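Local coordinates for protein beta-xylanase (Roseburia intestinalis L1-82, PDB 6SGF) that belongs to a probable xylan-degrading endo-1,4-beta-xylanase, of which this piece is the CBM86 carbohydrate-binding module that holds xylan with low affinity, at residues Lys7-Thr10 against Ala11-Lys15. Residues are numbered along the deposited sequence; the frame is centred on the assembly and turned at random.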
loop_
_atom_site.group_PDB
_atom_site.type_symbol
_atom_site.label_atom_id
_atom_site.label_comp_id
_atom_site.label_asym_id
_atom_site.label_seq_id
_atom_site.Cartn_x
_atom_site.Cartn_y
_atom_site.Cartn_z
ATOM N N LYS B 7 2.506 -9.803 -5.819
ATOM C CA LYS B 7 3.580 -8.848 -5.655
ATOM C C LYS B 7 2.959 -7.454 -5.546
ATOM O O LYS B 7 2.314 -6.985 -6.489
ATOM C CB LYS B 7 4.544 -8.941 -6.834
ATOM C CG LYS B 7 5.468 -10.182 -6.869
ATOM C CD LYS B 7 6.086 -10.542 -5.500
ATOM C CE LYS B 7 6.539 -9.316 -4.648
ATOM N NZ LYS B 7 7.937 -8.841 -4.827
ATOM N N VAL B 8 3.095 -6.816 -4.390
ATOM C CA VAL B 8 2.426 -5.543 -4.121
ATOM C C VAL B 8 3.482 -4.469 -3.984
ATOM O O VAL B 8 4.415 -4.622 -3.197
ATOM C CB VAL B 8 1.576 -5.598 -2.838
ATOM C CG1 VAL B 8 0.987 -4.227 -2.542
ATOM C CG2 VAL B 8 0.479 -6.628 -2.912
ATOM N N PHE B 9 3.325 -3.371 -4.701
ATOM C CA PHE B 9 4.213 -2.226 -4.551
ATOM C C PHE B 9 3.409 -1.015 -4.118
ATOM O O PHE B 9 2.569 -0.516 -4.885
ATOM C CB PHE B 9 4.954 -1.945 -5.857
ATOM C CG PHE B 9 5.632 -3.138 -6.427
ATOM C CD1 PHE B 9 6.672 -3.744 -5.750
ATOM C CD2 PHE B 9 5.211 -3.678 -7.625
ATOM C CE1 PHE B 9 7.304 -4.871 -6.273
ATOM C CE2 PHE B 9 5.834 -4.804 -8.161
ATOM C CZ PHE B 9 6.890 -5.398 -7.477
ATOM N N THR B 10 3.712 -0.498 -2.929
ATOM C CA THR B 10 3.126 0.765 -2.517
ATOM C C THR B 10 3.821 1.912 -3.267
ATOM O O THR B 10 4.857 1.726 -3.912
ATOM C CB THR B 10 3.221 0.955 -1.005
ATOM O OG1 THR B 10 4.575 0.898 -0.561
ATOM C CG2 THR B 10 2.421 -0.140 -0.258
ATOM N N ALA B 11 3.197 3.103 -3.216
ATOM C CA ALA B 11 3.660 4.252 -3.989
ATOM C C ALA B 11 5.135 4.559 -3.745
ATOM O O ALA B 11 5.881 4.833 -4.692
ATOM C CB ALA B 11 2.810 5.484 -3.685
ATOM N N ASP B 12 5.586 4.496 -2.490
ATOM C CA ASP B 12 6.978 4.860 -2.250
ATOM C C ASP B 12 7.973 3.882 -2.856
ATOM O O ASP B 12 9.167 4.199 -2.903
ATOM C CB ASP B 12 7.256 5.023 -0.747
ATOM C CG ASP B 12 7.336 3.717 0.007
ATOM O OD1 ASP B 12 6.613 2.757 -0.329
ATOM O OD2 ASP B 12 8.088 3.680 1.008
ATOM N N GLN B 13 7.523 2.740 -3.374
ATOM C CA GLN B 13 8.428 1.814 -4.045
ATOM C C GLN B 13 8.491 2.014 -5.557
ATOM O O GLN B 13 9.328 1.387 -6.207
ATOM C CB GLN B 13 8.013 0.371 -3.745
ATOM C CG GLN B 13 7.888 0.028 -2.288
ATOM C CD GLN B 13 7.455 -1.415 -2.078
ATOM O OE1 GLN B 13 6.270 -1.723 -2.016
ATOM N NE2 GLN B 13 8.426 -2.308 -1.975
ATOM N N LEU B 14 7.670 2.898 -6.116
ATOM C CA LEU B 14 7.553 3.093 -7.550
ATOM C C LEU B 14 8.273 4.395 -7.887
ATOM O O LEU B 14 7.879 5.464 -7.421
ATOM C CB LEU B 14 6.078 3.128 -7.957
ATOM C CG LEU B 14 5.310 1.823 -7.731
ATOM C CD1 LEU B 14 3.838 2.040 -7.992
ATOM C CD2 LEU B 14 5.884 0.749 -8.656
ATOM N N LYS B 15 9.258 4.323 -8.759
ATOM C CA LYS B 15 10.019 5.518 -9.177
ATOM C C LYS B 15 9.483 6.043 -10.497
ATOM O O LYS B 15 9.178 5.260 -11.332
ATOM C CB LYS B 15 11.488 5.191 -9.344
ATOM C CG LYS B 15 12.311 5.504 -8.120
ATOM C CD LYS B 15 12.447 4.349 -7.201
ATOM C CE LYS B 15 13.104 4.734 -5.892
ATOM N NZ LYS B 15 12.179 4.542 -4.759
#
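Thr-10 is gripped by Gln-13 at both of its backbone polar atoms and by Asp-12 at its hydroxyl, a compact example of how a strand end can hold the turn that follows. Its O takes the N-H of Gln-13 at 2.9 Å. In return, the Gln-13 side chain, extended beyond CG (chi2 179°), reaches across the strand end so that OE1 accepts Thr-10 N at 3.0 Å, the donor tilted only 15° from the amide plane. Thr-10 OG1 donates to Asp-12 OD1, 2.8 Å away and met nearly along its C-O axis. Such a short 3-10 turn carries the chain of this beta-sandwich from strand 6-10 in one sheet to strand 15-19 in the other. Its inner side is tightly filled: Leu-14 CD2 meets Phe-9 CB at 4.0 Å, while the same leucine packs between the sheets against Trp-43, Leu-45, Leu-123 and Val-126. Asp-12 and Gln-13 are only partly exposed, and the second subunit approaches there. Its Gln-60 OE1 also hydrogen-bonds Thr-10 OG1, so the two acceptors would probably share or alternate for one proton; its Glu-93 OE1 lies close to Asp-12 OD2, which may raise the pKa of one acid.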